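Local coordinates for stage II sporulation E family protein (Thermanaerovibrio acidaminovorans, PDB 3RNR) that is of unknown function but is probably a PP2C-type phosphatase that removes phosphate from phosphorylated serine or threonine of a partner protein, at residues B[11-15]-B[36-41]; B[88-92]-B[142-146]; B[111-116]-B[129-135]; B[174-180]-B[205-210]. All blocks are in the same frame, centred on the assembly; numbering follows the deposited sequence. Where two conformers were deposited one is given.

Interaction 1: B[11-15]-B[36-41]; sequences AYCVV and SVGVLD
The ring of Y12 lies against L40, whose CB sits over the ring centre, 3.6 Å from the centroid and only 11° off the normal, a clean CH-pi contact. L40 CD1 reaches the rim of the same ring, meeting Y12 CD1 at 3.6 Å. With CG between the backbone N and the carbonyl carbon (chi1 62°), Y12 turns a ring face to L40 CB while its OH extends to V37 and to a water near D41. At this far end of the phenol, V37 CG1, placed anti to its own backbone N, touches Y12 OH at 3.7 Å. Two residues along the strand, V14 turns CG1 to V37 CG2 at 4.2 Å, while its CG2 comes 4.0 Å from S36 OG; that hydroxyl is hydrogen-bonded back into its own helix, to A32 O. The water, in the ring plane, accepts from Y12 OH (2.7 Å) and donates to D41 OD1, which also bonds S1 of the second subunit. The strand and helix run nearly antiparallel, at 169°, in the sheet-helix layering of the PP2C sandwich. No direct hydrogen bond spans the segments, so apolar packing carries the contact and water joins its one polar pair.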
loop_
_atom_site.group_PDB
_atom_site.type_symbol
_atom_site.label_atom_id
_atom_site.label_comp_id
_atom_site.label_asym_id
_atom_site.label_seq_id
_atom_site.Cartn_x
_atom_site.Cartn_y
_atom_site.Cartn_z
ATOM N N ALA B 11 -10.428 3.203 2.500
ATOM C CA ALA B 11 -9.182 2.655 3.017
ATOM C C ALA B 11 -9.195 1.188 2.599
ATOM O O ALA B 11 -10.211 0.511 2.766
ATOM C CB ALA B 11 -9.133 2.765 4.513
ATOM N N TYR B 12 -8.087 0.701 2.057
ATOM C CA TYR B 12 -8.067 -0.640 1.470
ATOM C C TYR B 12 -6.885 -1.441 1.962
ATOM O O TYR B 12 -5.913 -0.881 2.477
ATOM C CB TYR B 12 -8.019 -0.551 -0.060
ATOM C CG TYR B 12 -6.773 0.135 -0.583
ATOM C CD1 TYR B 12 -5.567 -0.555 -0.704
ATOM C CD2 TYR B 12 -6.795 1.474 -0.933
ATOM C CE1 TYR B 12 -4.423 0.080 -1.183
ATOM C CE2 TYR B 12 -5.665 2.110 -1.409
ATOM C CZ TYR B 12 -4.486 1.413 -1.520
ATOM O OH TYR B 12 -3.368 2.063 -1.990
ATOM N N CYS B 13 -6.964 -2.754 1.773
ATOM C CA CYS B 13 -5.869 -3.650 2.120
ATOM C C CYS B 13 -5.799 -4.758 1.083
ATOM O O CYS B 13 -6.815 -5.153 0.511
ATOM C CB CYS B 13 -6.076 -4.254 3.510
ATOM S SG CYS B 13 -7.675 -5.120 3.774
ATOM N N VAL B 14 -4.593 -5.242 0.819
ATOM C CA VAL B 14 -4.431 -6.303 -0.154
ATOM C C VAL B 14 -3.237 -7.176 0.223
ATOM O O VAL B 14 -2.248 -6.680 0.767
ATOM C CB VAL B 14 -4.297 -5.728 -1.598
ATOM C CG1 VAL B 14 -3.286 -4.615 -1.650
ATOM C CG2 VAL B 14 -3.928 -6.839 -2.597
ATOM N N VAL B 15 -3.357 -8.474 -0.034
ATOM C CA VAL B 15 -2.225 -9.379 0.019
ATOM C C VAL B 15 -2.162 -10.117 -1.300
ATOM O O VAL B 15 -3.200 -10.473 -1.872
ATOM C CB VAL B 15 -2.333 -10.404 1.188
ATOM C CG1 VAL B 15 -2.192 -9.691 2.546
ATOM C CG2 VAL B 15 -3.667 -11.198 1.115
ATOM N N SER B 36 -3.630 -3.955 -8.855
ATOM C CA SER B 36 -4.701 -3.843 -7.864
ATOM C C SER B 36 -4.622 -2.539 -7.076
ATOM O O SER B 36 -5.649 -1.910 -6.809
ATOM C CB SER B 36 -4.730 -5.058 -6.924
ATOM O OG SER B 36 -3.535 -5.168 -6.174
ATOM N N VAL B 37 -3.409 -2.122 -6.712
ATOM C CA VAL B 37 -3.233 -0.870 -5.970
ATOM C C VAL B 37 -3.585 0.364 -6.805
ATOM O O VAL B 37 -4.189 1.308 -6.304
ATOM C CB VAL B 37 -1.791 -0.739 -5.372
ATOM C CG1 VAL B 37 -1.536 0.693 -4.888
ATOM C CG2 VAL B 37 -1.612 -1.729 -4.224
ATOM N N GLY B 38 -3.221 0.360 -8.084
ATOM C CA GLY B 38 -3.632 1.437 -8.966
ATOM C C GLY B 38 -5.141 1.634 -8.975
ATOM O O GLY B 38 -5.634 2.760 -8.930
ATOM N N VAL B 39 -5.882 0.534 -9.022
ATOM C CA VAL B 39 -7.343 0.597 -9.013
ATOM C C VAL B 39 -7.854 1.081 -7.653
ATOM O O VAL B 39 -8.668 1.996 -7.575
ATOM C CB VAL B 39 -7.972 -0.785 -9.336
ATOM C CG1 VAL B 39 -9.449 -0.813 -8.940
ATOM C CG2 VAL B 39 -7.814 -1.106 -10.826
ATOM N N LEU B 40 -7.361 0.475 -6.585
ATOM C CA LEU B 40 -7.808 0.823 -5.231
ATOM C C LEU B 40 -7.514 2.280 -4.894
ATOM O O LEU B 40 -8.344 2.980 -4.310
ATOM C CB LEU B 40 -7.143 -0.095 -4.201
ATOM C CG LEU B 40 -7.523 -1.565 -4.392
ATOM C CD1 LEU B 40 -6.564 -2.470 -3.624
ATOM C CD2 LEU B 40 -8.971 -1.776 -3.959
ATOM N N ASP B 41 -6.332 2.742 -5.271
ATOM C CA ASP B 41 -5.943 4.112 -4.949
ATOM C C ASP B 41 -6.841 5.111 -5.666
ATOM O O ASP B 41 -7.017 6.245 -5.218
ATOM C CB ASP B 41 -4.485 4.364 -5.311
ATOM C CG ASP B 41 -4.125 5.841 -5.243
ATOM O OD1 ASP B 41 -3.941 6.363 -4.122
ATOM O OD2 ASP B 41 -4.038 6.480 -6.308
HETATM O O HOH W 1 -3.590 4.708 -2.031
#

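Interaction 2: B[88-92]-B[142-146]; sequences WASVG and LTEIS
S90 and S146 form an antiparallel hydrogen-bonded pair at the edge of the antiparallel sheet of the PP2C alpha-beta-alpha sandwich, where strand 146-153 begins to run beside strand 85-91. S90 N donates to S146 O at 2.8 Å, and S146 N returns a bond to S90 O at 2.9 Å, both with angles of 150° at the hydrogen. The carbonyl of S146 also takes a CA-H...O contact from A89. Before this bridge the incoming chain, from L142 on, diverges from the strand, and across these two segments the contacts become mainly apolar side-chain packing.

V91 shows how. From CB its two methyls part: CG1, anti to the backbone N (chi1 176°), goes to L142 CD1 at 4.0 Å, while CG2, beside the backbone N, crosses I145 obliquely and touches its CG2 at 3.9 Å and its CG1 slightly farther off. I145 CG2 in turn lies against the carbonyl oxygen of S90 and approaches A89 CB. Helix 46-63 packs on this apolar side, with V50 against V91 and L51 against I145.

The two serine side chains share the other face of the sheet, S90 OG meeting S146 CB at 3.5 Å. S146 OG, anti to its backbone N, bonds to L109 N. That hydroxyl oxygen lies beside the edge of the W88 ring, near its plane, 3.4 Å from CZ3.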
loop_
_atom_site.group_PDB
_atom_site.type_symbol
_atom_site.label_atom_id
_atom_site.label_comp_id
_atom_site.label_asym_id
_atom_site.label_seq_id
_atom_site.Cartn_x
_atom_site.Cartn_y
_atom_site.Cartn_z
ATOM N N TRP B 88 -15.128 -6.814 -0.501
ATOM C CA TRP B 88 -13.914 -7.626 -0.554
ATOM C C TRP B 88 -13.950 -8.567 -1.749
ATOM O O TRP B 88 -15.013 -8.804 -2.346
ATOM C CB TRP B 88 -13.709 -8.416 0.751
ATOM C CG TRP B 88 -14.893 -9.290 1.105
ATOM C CD1 TRP B 88 -15.939 -8.962 1.920
ATOM C CD2 TRP B 88 -15.144 -10.626 0.644
ATOM N NE1 TRP B 88 -16.835 -10.008 1.983
ATOM C CE2 TRP B 88 -16.375 -11.036 1.200
ATOM C CE3 TRP B 88 -14.457 -11.506 -0.209
ATOM C CZ2 TRP B 88 -16.928 -12.298 0.954
ATOM C CZ3 TRP B 88 -15.011 -12.760 -0.463
ATOM C CH2 TRP B 88 -16.236 -13.143 0.116
ATOM N N ALA B 89 -12.781 -9.078 -2.125
ATOM C CA ALA B 89 -12.708 -10.079 -3.182
ATOM C C ALA B 89 -11.453 -10.917 -3.002
ATOM O O ALA B 89 -10.455 -10.441 -2.442
ATOM C CB ALA B 89 -12.738 -9.420 -4.552
ATOM N N SER B 90 -11.491 -12.162 -3.464
ATOM C CA SER B 90 -10.302 -13.003 -3.353
ATOM C C SER B 90 -10.274 -14.063 -4.433
ATOM O O SER B 90 -11.314 -14.459 -4.963
ATOM C CB SER B 90 -10.190 -13.624 -1.954
ATOM O OG SER B 90 -11.160 -14.624 -1.743
ATOM N N VAL B 91 -9.071 -14.495 -4.782
ATOM C CA VAL B 91 -8.906 -15.536 -5.781
ATOM C C VAL B 91 -7.809 -16.471 -5.309
ATOM O O VAL B 91 -6.683 -16.031 -5.017
ATOM C CB VAL B 91 -8.524 -14.947 -7.160
ATOM C CG1 VAL B 91 -8.252 -16.062 -8.165
ATOM C CG2 VAL B 91 -9.636 -14.019 -7.693
ATOM N N GLY B 92 -8.090 -17.762 -5.305
ATOM C CA GLY B 92 -7.137 -18.711 -4.760
ATOM C C GLY B 92 -7.319 -19.008 -3.284
ATOM O O GLY B 92 -8.440 -19.219 -2.812
ATOM N N LEU B 142 -10.551 -16.323 -16.170
ATOM C CA LEU B 142 -10.817 -16.284 -14.737
ATOM C C LEU B 142 -12.328 -16.233 -14.580
ATOM O O LEU B 142 -12.964 -15.249 -14.945
ATOM C CB LEU B 142 -10.183 -15.017 -14.136
ATOM C CG LEU B 142 -10.510 -14.700 -12.681
ATOM C CD1 LEU B 142 -9.935 -15.803 -11.794
ATOM C CD2 LEU B 142 -9.984 -13.299 -12.241
ATOM N N THR B 143 -12.918 -17.344 -14.161
ATOM C CA THR B 143 -14.355 -17.363 -13.890
ATOM C C THR B 143 -14.781 -17.406 -12.434
ATOM O O THR B 143 -15.937 -17.143 -12.120
ATOM C CB THR B 143 -14.980 -18.577 -14.561
ATOM O OG1 THR B 143 -14.321 -19.753 -14.076
ATOM C CG2 THR B 143 -14.789 -18.491 -16.071
ATOM N N GLU B 144 -13.844 -17.664 -11.535
ATOM C CA GLU B 144 -14.231 -17.906 -10.148
ATOM C C GLU B 144 -13.526 -16.913 -9.255
ATOM O O GLU B 144 -12.316 -17.008 -9.058
ATOM C CB GLU B 144 -13.870 -19.341 -9.709
ATOM C CG GLU B 144 -14.585 -20.447 -10.501
ATOM C CD GLU B 144 -16.104 -20.306 -10.473
ATOM O OE1 GLU B 144 -16.684 -20.205 -9.364
ATOM O OE2 GLU B 144 -16.718 -20.291 -11.564
ATOM N N ILE B 145 -14.299 -15.992 -8.686
ATOM C CA ILE B 145 -13.783 -14.997 -7.765
ATOM C C ILE B 145 -14.696 -14.984 -6.556
ATOM O O ILE B 145 -15.908 -14.916 -6.705
ATOM C CB ILE B 145 -13.807 -13.588 -8.400
ATOM C CG1 ILE B 145 -13.088 -13.613 -9.754
ATOM C CG2 ILE B 145 -13.191 -12.562 -7.423
ATOM C CD1 ILE B 145 -13.312 -12.382 -10.620
ATOM N N SER B 146 -14.136 -15.091 -5.359
ATOM C CA SER B 146 -14.965 -15.015 -4.159
ATOM C C SER B 146 -15.152 -13.530 -3.874
ATOM O O SER B 146 -14.162 -12.807 -3.835
ATOM C CB SER B 146 -14.250 -15.732 -3.000
ATOM O OG SER B 146 -15.086 -15.828 -1.849
#

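Interaction 3: B[111-116]-B[129-135]; sequences HNVSSE and AGEMITS
V113 N gives its hydrogen to M132 O at 2.9 Å, and S114 N meets G130 O on a lone pair at 2.9 Å, nearly straight at 171°. Loop carbonyls thus take the amides of V113 and S114, while S115 N is capped by N112 OD1 at 2.9 Å. N112 is the N-cap of helix 113-119, and because N112 N donates in return to S115 OG the two make a capping box. The asparagine bends back to do so, its CG held between the backbone N and the carbonyl carbon (chi1 61°).

This backbone-on-backbone part is the tight one. G130 O also lies 3.5 Å from S114 CB. T134 N donates to H111 O from above the carbonyl plane (3.1 Å), and T134 CG2 comes to 3.5 Å from V113 N. On the buried side H111 CB and S135 CB touch at 3.5 Å.

The outer side is looser. Of the side chain of selenomethionine M132, CB lies beside V113 CG2 before the chain bends away; E116 brings OE1 no closer than 3.7 Å to T134 CG2. A water joins N112 ND2 to E131 O.

H111 ND1 accepts from G92 N, and S135 OG bonds E144 O; these two bonds join the start of helix 113-119 and its loop to the end of strand 85-91 and the approach to strand 146-153.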
loop_
_atom_site.group_PDB
_atom_site.type_symbol
_atom_site.label_atom_id
_atom_site.label_comp_id
_atom_site.label_asym_id
_atom_site.label_seq_id
_atom_site.Cartn_x
_atom_site.Cartn_y
_atom_site.Cartn_z
ATOM N N HIS B 111 -10.467 -21.216 -3.516
ATOM C CA HIS B 111 -10.631 -21.935 -4.767
ATOM C C HIS B 111 -9.614 -23.058 -4.848
ATOM O O HIS B 111 -8.467 -22.848 -5.226
ATOM C CB HIS B 111 -10.446 -20.976 -5.937
ATOM C CG HIS B 111 -11.364 -19.793 -5.865
ATOM N ND1 HIS B 111 -10.910 -18.516 -5.640
ATOM C CD2 HIS B 111 -12.715 -19.715 -5.921
ATOM C CE1 HIS B 111 -11.944 -17.687 -5.589
ATOM N NE2 HIS B 111 -13.048 -18.391 -5.752
ATOM N N ASN B 112 -10.091 -24.274 -4.625
ATOM C CA ASN B 112 -9.239 -25.445 -4.684
ATOM C C ASN B 112 -10.080 -26.657 -5.012
ATOM O O ASN B 112 -11.308 -26.565 -5.037
ATOM C CB ASN B 112 -8.356 -25.625 -3.437
ATOM C CG ASN B 112 -9.146 -25.797 -2.159
ATOM O OD1 ASN B 112 -10.276 -26.290 -2.156
ATOM N ND2 ASN B 112 -8.533 -25.406 -1.047
ATOM N N VAL B 113 -9.423 -27.760 -5.360
ATOM C CA VAL B 113 -10.137 -28.958 -5.786
ATOM C C VAL B 113 -11.165 -29.401 -4.767
ATOM O O VAL B 113 -12.286 -29.744 -5.117
ATOM C CB VAL B 113 -9.153 -30.110 -6.111
ATOM C CG1 VAL B 113 -9.885 -31.450 -6.225
ATOM C CG2 VAL B 113 -8.411 -29.799 -7.395
ATOM N N SER B 114 -10.807 -29.393 -3.491
ATOM C CA SER B 114 -11.804 -29.768 -2.482
ATOM C C SER B 114 -13.056 -28.882 -2.556
ATOM O O SER B 114 -14.187 -29.376 -2.551
ATOM C CB SER B 114 -11.209 -29.682 -1.066
ATOM O OG SER B 114 -12.107 -30.299 -0.157
ATOM N N SER B 115 -12.876 -27.565 -2.598
ATOM C CA SER B 115 -14.068 -26.708 -2.563
ATOM C C SER B 115 -14.828 -26.837 -3.888
ATOM O O SER B 115 -16.047 -26.777 -3.926
ATOM C CB SER B 115 -13.718 -25.242 -2.242
ATOM O OG SER B 115 -13.031 -24.634 -3.318
ATOM N N GLU B 116 -14.100 -27.037 -4.979
ATOM C CA GLU B 116 -14.751 -27.257 -6.268
ATOM C C GLU B 116 -15.688 -28.483 -6.245
ATOM O O GLU B 116 -16.830 -28.411 -6.712
ATOM C CB GLU B 116 -13.701 -27.387 -7.372
ATOM C CG GLU B 116 -14.279 -27.299 -8.771
ATOM C CD GLU B 116 -13.266 -27.664 -9.825
ATOM O OE1 GLU B 116 -12.301 -28.379 -9.503
ATOM O OE2 GLU B 116 -13.432 -27.239 -10.976
ATOM N N ALA B 129 -3.979 -33.263 -1.680
ATOM C CA ALA B 129 -4.671 -33.512 -2.958
ATOM C C ALA B 129 -5.796 -32.494 -3.256
ATOM O O ALA B 129 -5.956 -32.016 -4.380
ATOM C CB ALA B 129 -5.238 -34.939 -2.964
ATOM N N GLY B 130 -6.583 -32.173 -2.237
ATOM C CA GLY B 130 -7.705 -31.258 -2.381
ATOM C C GLY B 130 -7.286 -29.800 -2.326
ATOM O O GLY B 130 -8.094 -28.908 -2.549
ATOM N N GLU B 131 -6.007 -29.563 -2.049
ATOM C CA GLU B 131 -5.478 -28.205 -1.934
ATOM C C GLU B 131 -5.028 -27.588 -3.253
ATOM O O GLU B 131 -4.711 -26.401 -3.306
ATOM C CB GLU B 131 -4.330 -28.166 -0.925
ATOM C CG GLU B 131 -4.803 -28.168 0.518
ATOM C CD GLU B 131 -3.650 -28.279 1.500
ATOM O OE1 GLU B 131 -2.514 -28.577 1.066
ATOM O OE2 GLU B 131 -3.882 -28.071 2.708
HETATM N N MSE B 132 -5.002 -28.392 -4.313
HETATM C CA MSE B 132 -4.657 -27.886 -5.633
HETATM C C MSE B 132 -5.536 -26.691 -5.957
HETATM O O MSE B 132 -6.756 -26.777 -5.857
HETATM C CB MSE B 132 -4.874 -28.964 -6.691
HETATM C CG MSE B 132 -3.785 -30.010 -6.750
HETATM SE SE MSE B 132 -2.064 -29.305 -7.335
HETATM C CE MSE B 132 -2.632 -28.402 -8.962
ATOM N N ILE B 133 -4.911 -25.586 -6.352
ATOM C CA ILE B 133 -5.634 -24.344 -6.648
ATOM C C ILE B 133 -6.374 -24.402 -7.975
ATOM O O ILE B 133 -5.807 -24.789 -8.996
ATOM C CB ILE B 133 -4.678 -23.152 -6.719
ATOM C CG1 ILE B 133 -3.915 -23.012 -5.408
ATOM C CG2 ILE B 133 -5.460 -21.853 -7.048
ATOM C CD1 ILE B 133 -4.801 -22.869 -4.245
ATOM N N THR B 134 -7.668 -24.117 -7.937
ATOM C CA THR B 134 -8.479 -24.083 -9.154
ATOM C C THR B 134 -8.739 -22.714 -9.788
ATOM O O THR B 134 -9.278 -22.632 -10.897
ATOM C CB THR B 134 -9.818 -24.758 -8.896
ATOM O OG1 THR B 134 -10.483 -24.052 -7.849
ATOM C CG2 THR B 134 -9.580 -26.192 -8.435
ATOM N N SER B 135 -8.408 -21.644 -9.071
ATOM C CA SER B 135 -8.578 -20.297 -9.607
ATOM C C SER B 135 -7.425 -19.434 -9.108
ATOM O O SER B 135 -7.116 -19.466 -7.928
ATOM C CB SER B 135 -9.930 -19.711 -9.186
ATOM O OG SER B 135 -10.197 -18.520 -9.918
HETATM O O HOH W 2 -5.547 -24.596 -1.394
HETATM O O HOH W 3 -13.348 -24.045 -6.133
#

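Interaction 4: B[174-180]-B[205-210]; sequences DRIAMAL and TLALVI. With EDO (1,2-ethanediol), chain Q.
Strands 176-181 and 205-210 are the parallel pair of a beta-alpha-beta unit, joined through helix 186-193. Their segment axes run 4° from parallel and 4.8 Å apart, with A177 opposite A207, M178 opposite L208 and A179 opposite V209. The ladder alternates: A177 N donates to L206 O at 3.3 Å, L208 N to A177 O at 2.9 Å, A179 N to L208 O, and I210 N to A179 O.

One face carries the large side chains. L208, with CG between the backbone N and the carbonyl carbon (chi1 61°), leans over to the neighbouring strand: its CD1 meets the CB of selenomethionine M178 at 3.8 Å and also L180 CD2, while its CD2 approaches M178 CG. L180 and I210 lie side by side, and L180 CD2 presses on I210 CG1 at 3.4 Å, tighter than usual carbon contact. On the other face the small pair A177 and A207 stand CB to CB at 4.4 Å.

Ahead of the ladder, T205 OG1 donates to D174 OD1 at 2.8 Å, meeting it nearly along the C-O axis, and accepts a second partner in R169. A water accepts from L206 N there. An ethanediol, probably from the crystallisation liquor, is held weakly by D174.

Helix 186-193 covers the M178 face through I189 and L190, while strands 2-7 and 10-18 pack on the face of A177, A207 and V209. Strand 159-164 flanks 205-210, and beyond 176-181 the sheet continues antiparallel into the second subunit.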
loop_
_atom_site.group_PDB
_atom_site.type_symbol
_atom_site.label_atom_id
_atom_site.label_comp_id
_atom_site.label_asym_id
_atom_site.label_seq_id
_atom_site.Cartn_x
_atom_site.Cartn_y
_atom_site.Cartn_z
ATOM N N ASP B 174 8.890 -9.623 5.729
ATOM C CA ASP B 174 7.830 -8.627 5.581
ATOM C C ASP B 174 7.346 -8.087 6.931
ATOM O O ASP B 174 7.969 -8.331 7.956
ATOM C CB ASP B 174 6.681 -9.148 4.697
ATOM C CG ASP B 174 5.820 -10.196 5.389
ATOM O OD1 ASP B 174 4.784 -10.579 4.796
ATOM O OD2 ASP B 174 6.170 -10.630 6.511
ATOM N N ARG B 175 6.261 -7.325 6.901
ATOM C CA ARG B 175 5.682 -6.711 8.088
ATOM C C ARG B 175 4.165 -6.704 7.909
ATOM O O ARG B 175 3.665 -6.889 6.801
ATOM C CB ARG B 175 6.204 -5.269 8.246
ATOM C CG ARG B 175 7.710 -5.159 8.519
ATOM C CD ARG B 175 8.017 -5.559 9.947
ATOM N NE ARG B 175 9.408 -5.327 10.339
ATOM C CZ ARG B 175 10.408 -6.172 10.085
ATOM N NH1 ARG B 175 10.183 -7.292 9.411
ATOM N NH2 ARG B 175 11.633 -5.897 10.491
ATOM N N ILE B 176 3.425 -6.488 8.987
ATOM C CA ILE B 176 1.979 -6.366 8.873
ATOM C C ILE B 176 1.638 -4.968 8.347
ATOM O O ILE B 176 2.251 -4.001 8.759
ATOM C CB ILE B 176 1.331 -6.557 10.239
ATOM C CG1 ILE B 176 1.768 -7.906 10.826
ATOM C CG2 ILE B 176 -0.188 -6.452 10.126
ATOM C CD1 ILE B 176 1.425 -8.074 12.297
ATOM N N ALA B 177 0.689 -4.856 7.423
ATOM C CA ALA B 177 0.282 -3.532 6.954
ATOM C C ALA B 177 -1.118 -3.229 7.500
ATOM O O ALA B 177 -2.015 -4.059 7.387
ATOM C CB ALA B 177 0.282 -3.476 5.425
HETATM N N MSE B 178 -1.304 -2.054 8.091
HETATM C CA MSE B 178 -2.590 -1.723 8.699
HETATM C C MSE B 178 -2.975 -0.297 8.376
HETATM O O MSE B 178 -2.143 0.606 8.451
HETATM C CB MSE B 178 -2.526 -1.818 10.233
HETATM C CG MSE B 178 -1.787 -2.998 10.803
HETATM SE SE MSE B 178 -1.659 -2.777 12.760
HETATM C CE MSE B 178 -0.856 -1.016 12.816
ATOM N N ALA B 179 -4.247 -0.105 8.050
ATOM C CA ALA B 179 -4.829 1.219 7.906
ATOM C C ALA B 179 -5.780 1.434 9.081
ATOM O O ALA B 179 -6.768 0.719 9.190
ATOM C CB ALA B 179 -5.586 1.296 6.587
ATOM N N LEU B 180 -5.477 2.404 9.957
ATOM C CA LEU B 180 -6.295 2.676 11.132
ATOM C C LEU B 180 -6.630 4.166 11.221
ATOM O O LEU B 180 -6.158 4.971 10.433
ATOM C CB LEU B 180 -5.534 2.305 12.408
ATOM C CG LEU B 180 -4.626 1.080 12.400
ATOM C CD1 LEU B 180 -3.718 1.094 13.619
ATOM C CD2 LEU B 180 -5.472 -0.187 12.373
ATOM N N THR B 205 1.242 -13.634 5.782
ATOM C CA THR B 205 1.300 -12.228 5.405
ATOM C C THR B 205 -0.077 -11.637 5.656
ATOM O O THR B 205 -1.085 -12.240 5.281
ATOM C CB THR B 205 1.721 -12.059 3.918
ATOM O OG1 THR B 205 3.070 -12.520 3.753
ATOM C CG2 THR B 205 1.667 -10.607 3.499
ATOM N N LEU B 206 -0.121 -10.469 6.304
ATOM C CA LEU B 206 -1.370 -9.903 6.803
ATOM C C LEU B 206 -1.504 -8.453 6.405
ATOM O O LEU B 206 -0.514 -7.715 6.383
ATOM C CB LEU B 206 -1.416 -9.969 8.340
ATOM C CG LEU B 206 -1.323 -11.314 9.052
ATOM C CD1 LEU B 206 -1.382 -11.104 10.561
ATOM C CD2 LEU B 206 -2.442 -12.257 8.588
ATOM N N ALA B 207 -2.731 -8.048 6.096
ATOM C CA ALA B 207 -3.043 -6.641 5.906
ATOM C C ALA B 207 -4.443 -6.416 6.435
ATOM O O ALA B 207 -5.314 -7.291 6.329
ATOM C CB ALA B 207 -2.954 -6.240 4.441
ATOM N N LEU B 208 -4.675 -5.245 7.010
ATOM C CA LEU B 208 -5.968 -5.011 7.625
ATOM C C LEU B 208 -6.414 -3.568 7.571
ATOM O O LEU B 208 -5.598 -2.648 7.492
ATOM C CB LEU B 208 -5.971 -5.515 9.067
ATOM C CG LEU B 208 -4.972 -4.856 9.991
ATOM C CD1 LEU B 208 -5.673 -3.796 10.826
ATOM C CD2 LEU B 208 -4.344 -5.921 10.888
ATOM N N VAL B 209 -7.716 -3.359 7.640
ATOM C CA VAL B 209 -8.300 -2.038 7.758
ATOM C C VAL B 209 -9.240 -1.992 8.948
ATOM O O VAL B 209 -9.974 -2.902 9.149
ATOM C CB VAL B 209 -9.065 -1.624 6.530
ATOM C CG1 VAL B 209 -9.658 -0.238 6.716
ATOM C CG2 VAL B 209 -8.220 -1.697 5.315
ATOM N N ILE B 210 -9.174 -0.933 9.734
ATOM C CA ILE B 210 -10.104 -0.683 10.824
ATOM C C ILE B 210 -10.800 0.636 10.571
ATOM O O ILE B 210 -10.163 1.616 10.304
ATOM C CB ILE B 210 -9.425 -0.559 12.165
ATOM C CG1 ILE B 210 -8.520 -1.734 12.446
ATOM C CG2 ILE B 210 -10.432 -0.412 13.259
ATOM C CD1 ILE B 210 -9.182 -2.965 12.551
HETATM C C1 EDO Q . 8.050 -11.376 9.516
HETATM O O1 EDO Q . 8.643 -11.853 8.296
HETATM C C2 EDO Q . 9.095 -10.619 10.335
HETATM O O2 EDO Q . 8.476 -9.879 11.398
HETATM O O HOH W 4 2.501 -9.473 7.200
#

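How the interactions relate
From the N terminus, interaction 1 closes first, folding helix 25-41 back on strand 10-18, with 20 residues between the segments. Interaction 2 then spans 49 residues to bring the last strand of the same sheet beside 85-91, and interaction 3 falls within that span, capping helix 113-119. The two touch: G92 meets H111, and E144 meets S135. Interaction 4 closes last, in series, within the mixed sheet. Its strand 205-210 packs on interaction 1, V209 against A11, Y12 and C13, which ties the two sheets face to face. Interactions 1 and 4 both reach the second subunit, whereas interaction 3 lies on the opposite side of the chain centre from both, about 26 and 27 Å away between centres.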